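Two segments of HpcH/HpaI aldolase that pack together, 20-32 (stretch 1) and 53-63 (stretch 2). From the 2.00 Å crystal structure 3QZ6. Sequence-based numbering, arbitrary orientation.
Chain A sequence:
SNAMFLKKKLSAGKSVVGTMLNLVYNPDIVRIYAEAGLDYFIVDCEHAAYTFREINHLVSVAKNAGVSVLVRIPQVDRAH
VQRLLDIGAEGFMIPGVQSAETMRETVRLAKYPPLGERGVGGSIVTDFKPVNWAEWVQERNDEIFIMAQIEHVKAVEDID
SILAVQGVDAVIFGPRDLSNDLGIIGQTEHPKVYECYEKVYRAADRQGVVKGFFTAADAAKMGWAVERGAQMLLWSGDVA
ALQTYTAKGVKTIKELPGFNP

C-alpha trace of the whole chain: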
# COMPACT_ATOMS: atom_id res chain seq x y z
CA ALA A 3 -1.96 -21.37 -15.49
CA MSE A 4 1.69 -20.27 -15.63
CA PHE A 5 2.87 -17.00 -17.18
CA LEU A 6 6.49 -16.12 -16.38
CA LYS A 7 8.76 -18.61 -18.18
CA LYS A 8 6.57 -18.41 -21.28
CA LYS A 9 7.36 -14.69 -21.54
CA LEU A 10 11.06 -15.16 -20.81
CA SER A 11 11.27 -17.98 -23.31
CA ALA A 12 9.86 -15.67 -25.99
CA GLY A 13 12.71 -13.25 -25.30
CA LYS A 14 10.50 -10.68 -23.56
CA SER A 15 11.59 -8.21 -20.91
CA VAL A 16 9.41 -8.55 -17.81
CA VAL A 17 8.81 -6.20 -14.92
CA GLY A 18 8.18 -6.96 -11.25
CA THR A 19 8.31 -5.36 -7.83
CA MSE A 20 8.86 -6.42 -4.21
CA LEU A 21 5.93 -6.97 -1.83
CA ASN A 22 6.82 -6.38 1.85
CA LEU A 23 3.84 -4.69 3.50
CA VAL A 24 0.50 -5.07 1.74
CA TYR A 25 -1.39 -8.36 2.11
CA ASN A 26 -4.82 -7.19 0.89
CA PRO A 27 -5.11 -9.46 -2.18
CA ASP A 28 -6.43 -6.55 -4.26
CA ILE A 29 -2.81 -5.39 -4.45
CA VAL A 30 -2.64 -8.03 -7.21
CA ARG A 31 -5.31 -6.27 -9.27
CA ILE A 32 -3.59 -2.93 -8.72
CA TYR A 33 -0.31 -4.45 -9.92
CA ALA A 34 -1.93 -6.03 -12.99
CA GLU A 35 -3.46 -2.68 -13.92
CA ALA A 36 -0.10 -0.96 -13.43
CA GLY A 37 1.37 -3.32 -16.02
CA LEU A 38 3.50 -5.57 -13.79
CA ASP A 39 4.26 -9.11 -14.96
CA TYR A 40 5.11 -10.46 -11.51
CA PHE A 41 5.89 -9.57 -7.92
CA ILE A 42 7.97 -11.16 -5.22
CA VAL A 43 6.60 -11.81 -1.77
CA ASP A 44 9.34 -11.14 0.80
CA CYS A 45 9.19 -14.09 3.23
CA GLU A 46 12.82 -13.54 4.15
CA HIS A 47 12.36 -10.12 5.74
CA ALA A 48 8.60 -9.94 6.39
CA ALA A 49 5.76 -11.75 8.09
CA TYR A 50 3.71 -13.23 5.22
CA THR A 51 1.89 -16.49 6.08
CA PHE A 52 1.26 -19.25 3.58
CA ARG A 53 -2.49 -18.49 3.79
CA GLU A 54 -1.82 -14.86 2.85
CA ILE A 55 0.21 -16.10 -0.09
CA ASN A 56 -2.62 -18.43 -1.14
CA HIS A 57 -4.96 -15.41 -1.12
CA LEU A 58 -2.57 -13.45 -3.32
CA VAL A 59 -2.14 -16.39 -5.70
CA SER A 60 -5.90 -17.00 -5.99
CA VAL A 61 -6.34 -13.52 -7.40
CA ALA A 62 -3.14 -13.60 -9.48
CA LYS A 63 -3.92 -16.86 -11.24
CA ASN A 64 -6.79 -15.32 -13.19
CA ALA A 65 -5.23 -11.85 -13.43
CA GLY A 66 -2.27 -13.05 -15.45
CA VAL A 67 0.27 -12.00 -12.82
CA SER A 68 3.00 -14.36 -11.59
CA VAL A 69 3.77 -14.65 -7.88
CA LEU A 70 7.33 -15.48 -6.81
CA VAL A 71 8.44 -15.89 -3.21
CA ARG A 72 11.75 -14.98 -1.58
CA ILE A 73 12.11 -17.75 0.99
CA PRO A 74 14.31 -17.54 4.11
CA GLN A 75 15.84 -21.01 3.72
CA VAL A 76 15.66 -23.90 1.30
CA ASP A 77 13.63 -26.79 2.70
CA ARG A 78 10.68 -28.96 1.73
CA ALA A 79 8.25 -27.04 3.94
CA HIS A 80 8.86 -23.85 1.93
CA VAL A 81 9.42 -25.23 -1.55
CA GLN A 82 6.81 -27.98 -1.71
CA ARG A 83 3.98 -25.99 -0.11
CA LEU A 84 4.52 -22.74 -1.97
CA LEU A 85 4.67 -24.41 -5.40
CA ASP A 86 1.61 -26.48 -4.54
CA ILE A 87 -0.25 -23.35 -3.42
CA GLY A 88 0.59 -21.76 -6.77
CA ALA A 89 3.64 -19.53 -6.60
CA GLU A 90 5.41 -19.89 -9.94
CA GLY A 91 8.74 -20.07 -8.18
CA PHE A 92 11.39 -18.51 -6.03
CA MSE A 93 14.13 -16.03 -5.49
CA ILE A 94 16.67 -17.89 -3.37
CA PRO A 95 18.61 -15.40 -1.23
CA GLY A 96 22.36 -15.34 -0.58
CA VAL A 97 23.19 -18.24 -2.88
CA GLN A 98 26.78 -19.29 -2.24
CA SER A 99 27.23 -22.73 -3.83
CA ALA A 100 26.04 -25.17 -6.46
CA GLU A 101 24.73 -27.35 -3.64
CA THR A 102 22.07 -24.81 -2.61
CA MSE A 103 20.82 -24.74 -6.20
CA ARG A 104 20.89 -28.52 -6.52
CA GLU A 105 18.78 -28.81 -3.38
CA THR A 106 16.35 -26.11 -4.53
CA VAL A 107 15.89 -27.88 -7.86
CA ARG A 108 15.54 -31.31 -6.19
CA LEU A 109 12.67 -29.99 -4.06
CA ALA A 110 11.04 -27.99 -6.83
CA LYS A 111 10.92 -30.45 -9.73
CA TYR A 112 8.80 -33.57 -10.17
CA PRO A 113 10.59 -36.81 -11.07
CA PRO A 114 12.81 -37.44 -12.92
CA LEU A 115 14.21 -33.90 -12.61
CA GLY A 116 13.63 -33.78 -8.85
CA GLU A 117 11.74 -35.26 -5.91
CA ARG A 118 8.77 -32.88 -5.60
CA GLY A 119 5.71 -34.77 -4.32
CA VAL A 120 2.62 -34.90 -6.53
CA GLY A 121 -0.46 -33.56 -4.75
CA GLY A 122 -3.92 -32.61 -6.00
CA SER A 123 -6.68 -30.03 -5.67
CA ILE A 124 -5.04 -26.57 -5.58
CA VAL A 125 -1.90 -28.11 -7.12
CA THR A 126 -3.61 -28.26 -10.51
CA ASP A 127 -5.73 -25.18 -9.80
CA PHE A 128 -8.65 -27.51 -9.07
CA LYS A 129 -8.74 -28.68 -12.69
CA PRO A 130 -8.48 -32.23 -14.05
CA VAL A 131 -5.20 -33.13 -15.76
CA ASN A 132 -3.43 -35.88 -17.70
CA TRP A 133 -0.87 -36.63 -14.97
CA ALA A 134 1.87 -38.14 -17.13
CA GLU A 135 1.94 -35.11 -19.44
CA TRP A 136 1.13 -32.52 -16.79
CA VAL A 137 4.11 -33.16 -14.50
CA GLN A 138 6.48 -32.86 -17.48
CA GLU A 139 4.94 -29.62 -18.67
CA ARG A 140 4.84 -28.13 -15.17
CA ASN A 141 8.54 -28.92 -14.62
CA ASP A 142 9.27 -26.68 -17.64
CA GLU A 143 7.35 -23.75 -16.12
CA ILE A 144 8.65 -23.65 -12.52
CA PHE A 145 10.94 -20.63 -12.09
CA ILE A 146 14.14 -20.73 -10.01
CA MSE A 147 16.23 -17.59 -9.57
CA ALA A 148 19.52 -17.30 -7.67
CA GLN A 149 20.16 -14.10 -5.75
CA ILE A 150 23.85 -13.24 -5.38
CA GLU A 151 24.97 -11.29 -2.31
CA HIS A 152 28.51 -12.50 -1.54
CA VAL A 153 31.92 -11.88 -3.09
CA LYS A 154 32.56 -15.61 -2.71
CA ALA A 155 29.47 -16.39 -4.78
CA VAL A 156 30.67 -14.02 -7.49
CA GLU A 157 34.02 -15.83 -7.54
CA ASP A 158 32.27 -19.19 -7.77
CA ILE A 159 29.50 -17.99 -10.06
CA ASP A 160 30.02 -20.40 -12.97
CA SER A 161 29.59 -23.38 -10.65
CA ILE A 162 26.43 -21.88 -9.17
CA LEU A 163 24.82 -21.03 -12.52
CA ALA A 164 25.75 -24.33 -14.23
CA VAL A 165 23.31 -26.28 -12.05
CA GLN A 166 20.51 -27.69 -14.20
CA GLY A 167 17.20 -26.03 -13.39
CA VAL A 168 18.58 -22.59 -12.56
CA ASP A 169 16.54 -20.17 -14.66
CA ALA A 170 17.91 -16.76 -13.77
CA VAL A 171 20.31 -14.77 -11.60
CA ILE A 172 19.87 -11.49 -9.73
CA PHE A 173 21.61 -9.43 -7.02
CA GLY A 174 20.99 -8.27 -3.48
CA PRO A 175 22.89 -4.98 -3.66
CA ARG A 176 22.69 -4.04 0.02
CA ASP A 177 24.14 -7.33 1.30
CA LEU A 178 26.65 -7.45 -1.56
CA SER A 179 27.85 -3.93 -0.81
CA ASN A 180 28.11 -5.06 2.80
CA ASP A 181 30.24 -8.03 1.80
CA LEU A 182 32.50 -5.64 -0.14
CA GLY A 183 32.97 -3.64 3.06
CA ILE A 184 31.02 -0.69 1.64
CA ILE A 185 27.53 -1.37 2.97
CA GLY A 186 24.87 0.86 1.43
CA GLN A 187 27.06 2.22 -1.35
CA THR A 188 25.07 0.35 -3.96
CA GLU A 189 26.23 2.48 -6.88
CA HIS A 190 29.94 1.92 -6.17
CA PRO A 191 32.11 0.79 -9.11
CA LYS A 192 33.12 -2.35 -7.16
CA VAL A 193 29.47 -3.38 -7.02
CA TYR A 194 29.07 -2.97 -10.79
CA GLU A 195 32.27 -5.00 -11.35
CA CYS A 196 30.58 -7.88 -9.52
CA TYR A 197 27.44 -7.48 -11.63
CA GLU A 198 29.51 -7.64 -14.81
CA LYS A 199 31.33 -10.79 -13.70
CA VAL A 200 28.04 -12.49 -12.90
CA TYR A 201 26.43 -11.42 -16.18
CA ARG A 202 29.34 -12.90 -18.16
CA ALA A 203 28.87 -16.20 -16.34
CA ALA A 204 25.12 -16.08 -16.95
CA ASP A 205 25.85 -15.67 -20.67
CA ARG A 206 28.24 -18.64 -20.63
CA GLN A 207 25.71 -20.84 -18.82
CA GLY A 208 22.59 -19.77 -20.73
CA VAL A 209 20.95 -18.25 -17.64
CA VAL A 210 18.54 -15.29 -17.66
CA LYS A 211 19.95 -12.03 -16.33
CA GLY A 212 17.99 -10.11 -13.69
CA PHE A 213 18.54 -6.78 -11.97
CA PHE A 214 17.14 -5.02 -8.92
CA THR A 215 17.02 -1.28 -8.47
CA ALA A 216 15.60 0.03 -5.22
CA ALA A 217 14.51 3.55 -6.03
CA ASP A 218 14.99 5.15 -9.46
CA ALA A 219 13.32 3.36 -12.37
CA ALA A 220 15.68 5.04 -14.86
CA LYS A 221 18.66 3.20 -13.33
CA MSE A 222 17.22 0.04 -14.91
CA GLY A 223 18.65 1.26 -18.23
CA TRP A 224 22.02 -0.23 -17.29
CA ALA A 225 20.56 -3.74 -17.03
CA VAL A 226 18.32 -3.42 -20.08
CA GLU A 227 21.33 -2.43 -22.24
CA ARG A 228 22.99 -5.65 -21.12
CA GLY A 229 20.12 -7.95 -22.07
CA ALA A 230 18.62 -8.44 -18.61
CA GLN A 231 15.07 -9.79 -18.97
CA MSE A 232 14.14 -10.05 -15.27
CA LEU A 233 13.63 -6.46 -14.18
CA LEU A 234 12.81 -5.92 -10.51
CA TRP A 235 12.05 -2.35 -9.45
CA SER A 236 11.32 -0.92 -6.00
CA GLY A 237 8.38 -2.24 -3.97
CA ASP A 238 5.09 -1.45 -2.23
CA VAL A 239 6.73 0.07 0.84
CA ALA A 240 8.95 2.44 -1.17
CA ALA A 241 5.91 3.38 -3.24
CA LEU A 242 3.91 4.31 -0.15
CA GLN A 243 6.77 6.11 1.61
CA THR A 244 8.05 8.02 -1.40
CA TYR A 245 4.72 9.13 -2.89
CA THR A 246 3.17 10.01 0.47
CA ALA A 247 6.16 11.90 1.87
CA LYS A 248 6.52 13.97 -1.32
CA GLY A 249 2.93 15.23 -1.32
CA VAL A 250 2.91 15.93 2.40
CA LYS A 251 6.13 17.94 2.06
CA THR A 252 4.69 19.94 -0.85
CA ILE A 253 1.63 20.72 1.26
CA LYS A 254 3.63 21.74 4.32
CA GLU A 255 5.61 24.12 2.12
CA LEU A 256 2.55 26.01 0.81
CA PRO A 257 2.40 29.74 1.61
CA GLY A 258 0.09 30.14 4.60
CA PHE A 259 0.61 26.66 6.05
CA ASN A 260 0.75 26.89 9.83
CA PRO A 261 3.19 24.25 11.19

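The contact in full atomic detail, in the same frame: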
# COMPACT_ATOMS: atom_id res chain seq x y z
N MSE A 20 8.87 -5.71 -5.48
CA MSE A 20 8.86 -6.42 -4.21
C MSE A 20 7.56 -6.15 -3.45
O MSE A 20 7.01 -5.05 -3.54
CB MSE A 20 10.04 -5.98 -3.34
CG MSE A 20 11.43 -6.29 -3.91
SE MSE A 20 11.71 -8.21 -4.01
CE MSE A 20 11.21 -8.69 -2.16
N LEU A 21 7.08 -7.14 -2.70
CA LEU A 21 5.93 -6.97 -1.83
C LEU A 21 6.35 -7.26 -0.38
O LEU A 21 6.66 -8.40 -0.05
CB LEU A 21 4.79 -7.93 -2.24
CG LEU A 21 3.44 -7.65 -1.56
CD1 LEU A 21 2.78 -6.45 -2.23
CD2 LEU A 21 2.51 -8.87 -1.58
N ASN A 22 6.37 -6.23 0.47
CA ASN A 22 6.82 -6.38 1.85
C ASN A 22 5.77 -6.05 2.90
O ASN A 22 5.84 -6.55 4.03
CB ASN A 22 8.05 -5.50 2.13
CG ASN A 22 9.30 -6.02 1.47
OD1 ASN A 22 9.51 -5.82 0.28
ND2 ASN A 22 10.15 -6.70 2.25
N LEU A 23 4.83 -5.17 2.55
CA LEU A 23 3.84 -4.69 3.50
C LEU A 23 2.43 -5.19 3.21
O LEU A 23 1.80 -5.85 4.04
CB LEU A 23 3.82 -3.14 3.51
CG LEU A 23 2.69 -2.49 4.34
CD1 LEU A 23 3.16 -2.28 5.76
CD2 LEU A 23 2.23 -1.13 3.73
N VAL A 24 1.92 -4.85 2.03
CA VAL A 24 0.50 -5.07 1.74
C VAL A 24 0.19 -6.57 1.68
O VAL A 24 0.95 -7.34 1.07
CB VAL A 24 0.09 -4.37 0.43
CG1 VAL A 24 -1.42 -4.59 0.14
CG2 VAL A 24 0.43 -2.87 0.51
N TYR A 25 -0.89 -7.00 2.34
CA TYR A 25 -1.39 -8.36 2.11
C TYR A 25 -2.84 -8.41 1.62
O TYR A 25 -3.36 -9.47 1.28
CB TYR A 25 -1.16 -9.31 3.32
CG TYR A 25 -1.56 -8.77 4.68
CD1 TYR A 25 -0.66 -8.04 5.45
CD2 TYR A 25 -2.81 -9.04 5.22
CE1 TYR A 25 -1.01 -7.56 6.71
CE2 TYR A 25 -3.17 -8.57 6.49
CZ TYR A 25 -2.26 -7.83 7.22
OH TYR A 25 -2.63 -7.36 8.47
N ASN A 26 -3.50 -7.26 1.55
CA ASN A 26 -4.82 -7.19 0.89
C ASN A 26 -4.64 -7.73 -0.53
O ASN A 26 -3.88 -7.17 -1.30
CB ASN A 26 -5.31 -5.74 0.83
CG ASN A 26 -6.68 -5.63 0.21
OD1 ASN A 26 -7.07 -6.46 -0.60
ND2 ASN A 26 -7.42 -4.57 0.57
N PRO A 27 -5.33 -8.83 -0.87
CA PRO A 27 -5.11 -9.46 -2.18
C PRO A 27 -5.43 -8.55 -3.38
O PRO A 27 -5.01 -8.86 -4.50
CB PRO A 27 -6.07 -10.65 -2.17
CG PRO A 27 -6.31 -10.94 -0.70
CD PRO A 27 -6.25 -9.60 -0.02
N ASP A 28 -6.18 -7.48 -3.16
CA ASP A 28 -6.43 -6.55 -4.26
C ASP A 28 -5.17 -5.85 -4.73
O ASP A 28 -5.18 -5.23 -5.80
CB ASP A 28 -7.51 -5.52 -3.89
CG ASP A 28 -8.92 -6.06 -4.08
OD1 ASP A 28 -9.12 -6.86 -5.00
OD2 ASP A 28 -9.83 -5.66 -3.32
N ILE A 29 -4.08 -5.93 -3.97
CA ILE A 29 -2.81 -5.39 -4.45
C ILE A 29 -2.47 -6.06 -5.78
O ILE A 29 -1.80 -5.47 -6.64
CB ILE A 29 -1.64 -5.61 -3.45
CG1 ILE A 29 -0.41 -4.80 -3.88
CG2 ILE A 29 -1.26 -7.11 -3.33
CD1 ILE A 29 -0.66 -3.31 -3.95
N VAL A 30 -2.92 -7.30 -5.96
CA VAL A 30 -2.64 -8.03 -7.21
C VAL A 30 -3.34 -7.37 -8.40
O VAL A 30 -2.77 -7.27 -9.49
CB VAL A 30 -3.12 -9.49 -7.11
CG1 VAL A 30 -2.97 -10.19 -8.47
CG2 VAL A 30 -2.35 -10.23 -6.03
N ARG A 31 -4.57 -6.93 -8.20
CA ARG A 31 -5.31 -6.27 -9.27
C ARG A 31 -4.73 -4.90 -9.57
O ARG A 31 -4.70 -4.46 -10.73
CB ARG A 31 -6.78 -6.16 -8.90
CG ARG A 31 -7.41 -7.50 -8.54
CD ARG A 31 -8.63 -7.27 -7.64
NE ARG A 31 -9.76 -6.96 -8.47
CZ ARG A 31 -10.91 -6.42 -8.09
NH1 ARG A 31 -11.21 -6.09 -6.83
NH2 ARG A 31 -11.80 -6.22 -9.04
N ILE A 32 -4.25 -4.22 -8.53
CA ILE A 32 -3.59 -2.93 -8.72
C ILE A 32 -2.31 -3.13 -9.54
O ILE A 32 -2.02 -2.37 -10.47
CB ILE A 32 -3.26 -2.28 -7.38
CG1 ILE A 32 -4.54 -1.64 -6.80
CG2 ILE A 32 -2.18 -1.21 -7.55
CD1 ILE A 32 -4.39 -1.13 -5.38
N ARG A 53 -1.10 -18.84 4.11
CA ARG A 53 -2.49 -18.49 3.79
C ARG A 53 -2.56 -17.15 3.04
O ARG A 53 -3.26 -17.01 2.03
CB ARG A 53 -3.37 -18.46 5.05
CG ARG A 53 -4.85 -18.05 4.79
CD ARG A 53 -5.54 -19.10 3.90
NE ARG A 53 -5.61 -20.38 4.60
CZ ARG A 53 -5.82 -21.55 4.01
NH1 ARG A 53 -5.97 -21.63 2.70
NH2 ARG A 53 -5.87 -22.65 4.75
N GLU A 54 -1.84 -16.15 3.54
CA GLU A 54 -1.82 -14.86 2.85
C GLU A 54 -1.33 -15.01 1.42
O GLU A 54 -1.84 -14.36 0.49
CB GLU A 54 -0.96 -13.84 3.60
CG GLU A 54 -1.60 -13.35 4.91
CD GLU A 54 -0.61 -12.61 5.79
OE1 GLU A 54 0.58 -12.54 5.43
OE2 GLU A 54 -1.03 -12.09 6.85
N ILE A 55 -0.34 -15.87 1.23
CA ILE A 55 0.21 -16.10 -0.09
C ILE A 55 -0.82 -16.78 -0.98
O ILE A 55 -1.02 -16.39 -2.11
CB ILE A 55 1.54 -16.87 -0.03
CG1 ILE A 55 2.61 -15.95 0.57
CG2 ILE A 55 1.96 -17.34 -1.43
CD1 ILE A 55 3.91 -16.64 0.96
N ASN A 56 -1.52 -17.77 -0.43
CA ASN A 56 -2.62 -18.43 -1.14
C ASN A 56 -3.64 -17.38 -1.61
O ASN A 56 -4.07 -17.40 -2.76
CB ASN A 56 -3.29 -19.47 -0.22
CG ASN A 56 -4.28 -20.38 -0.96
OD1 ASN A 56 -4.75 -20.08 -2.07
ND2 ASN A 56 -4.61 -21.48 -0.33
N HIS A 57 -4.01 -16.46 -0.72
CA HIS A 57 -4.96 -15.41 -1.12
C HIS A 57 -4.45 -14.57 -2.28
O HIS A 57 -5.20 -14.24 -3.22
CB HIS A 57 -5.34 -14.51 0.07
CG HIS A 57 -6.19 -15.19 1.09
ND1 HIS A 57 -6.40 -14.68 2.35
CD2 HIS A 57 -6.88 -16.36 1.04
CE1 HIS A 57 -7.19 -15.49 3.03
NE2 HIS A 57 -7.49 -16.52 2.26
N LEU A 58 -3.17 -14.21 -2.23
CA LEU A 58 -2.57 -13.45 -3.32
C LEU A 58 -2.61 -14.26 -4.61
O LEU A 58 -3.00 -13.77 -5.67
CB LEU A 58 -1.13 -13.04 -2.98
CG LEU A 58 -0.94 -12.03 -1.84
CD1 LEU A 58 0.50 -12.01 -1.32
CD2 LEU A 58 -1.36 -10.62 -2.26
N VAL A 59 -2.21 -15.53 -4.52
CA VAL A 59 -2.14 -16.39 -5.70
C VAL A 59 -3.52 -16.61 -6.32
O VAL A 59 -3.67 -16.61 -7.54
CB VAL A 59 -1.50 -17.75 -5.33
CG1 VAL A 59 -1.78 -18.80 -6.41
CG2 VAL A 59 -0.01 -17.58 -5.10
N SER A 60 -4.54 -16.79 -5.48
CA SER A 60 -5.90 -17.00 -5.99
C SER A 60 -6.38 -15.88 -6.90
O SER A 60 -7.10 -16.12 -7.88
CB SER A 60 -6.86 -17.18 -4.82
OG SER A 60 -6.60 -18.42 -4.18
N VAL A 61 -6.00 -14.65 -6.58
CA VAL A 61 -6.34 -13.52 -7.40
C VAL A 61 -5.41 -13.44 -8.61
O VAL A 61 -5.84 -13.17 -9.72
CB VAL A 61 -6.29 -12.20 -6.60
CG1 VAL A 61 -6.55 -11.00 -7.51
CG2 VAL A 61 -7.31 -12.24 -5.42
N ALA A 62 -4.12 -13.70 -8.39
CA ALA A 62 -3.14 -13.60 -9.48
C ALA A 62 -3.35 -14.60 -10.60
O ALA A 62 -3.07 -14.30 -11.77
CB ALA A 62 -1.73 -13.75 -8.92
N LYS A 63 -3.83 -15.79 -10.26
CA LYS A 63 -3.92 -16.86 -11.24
C LYS A 63 -4.82 -16.46 -12.40
O LYS A 63 -4.54 -16.80 -13.55
CB LYS A 63 -4.43 -18.15 -10.59
CG LYS A 63 -3.37 -18.94 -9.84
CD LYS A 63 -2.56 -19.79 -10.84
CE LYS A 63 -1.41 -20.53 -10.17
NZ LYS A 63 -0.89 -21.62 -11.05
O HOH W 1 -3.17 -12.06 1.56

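The contact is built by fitting small apolar shapes together; no direct hydrogen bond joins the two stretches. Its main bump is Leu58, which gives up more surface than any other residue here. Its CA-to-CB bond points sideways, but chi1 m and chi2 t bring the end of the side chain nearer to the facing stretch, where a pocket receives it. Leu21, reaching in from the strand, forms one part of that pocket, its CD2 3.7 Å from Leu58 CD1. Ile29 CG2 and Val30 CG2 close on Leu58 CD2 at 3.7 and 3.9 Å, and Pro27 CA lies 3.9 Å from the same methyl. The pocket therefore draws on the strand, the turn and the helix that follows, and one leucine ties all three to a single helical position.

The turn itself is one of the closest points of approach: the CA atoms of Pro27 and Leu58 are only 4.9 Å apart. A compact proline ring suits so narrow a gap. It sits over the helix between side chains one turn apart, with Pro27 CG 3.8 Å from His57 CB and Pro27 CB 3.8 Å from Val61 CG2. His57 contributes its CB here while the end of its side chain leads away, so a polar residue can border the contact without putting its imidazole into it. The turn holds its own shape: Asn26 OD1 caps Asp28 N at 2.9 Å, and Ile29 N bonds to Asn26 O at 3.0 Å in a type I turn.

Three residues on, Val30 is the bump and the helix of the other stretch supplies the hollow. Its two methyls diverge, CG2 resting 3.6 Å from Leu58 O and CG1 3.6 Å from Ala62 CA. The small side chain of Ala62 leaves its backbone accessible to that methyl, and Ala62 CB is also just 3.8 Å from Val30 CG1. Val61 flanks the valine, its CG1 3.8 Å from Val30 CB, and the same methyl meets the aliphatic part of Arg31, 3.7 Å from CG.

At the other end the packing turns polar and looser. Glu54 places OE2 over one face of the Tyr25 ring, 3.9 Å from Tyr25 CD2. Beside this pair a water sits between the backbones, donating to Tyr25 O at 2.6 Å and to Glu54 O at 2.9 Å. It bridges two carbonyls that, both being acceptors, could not bond to each other.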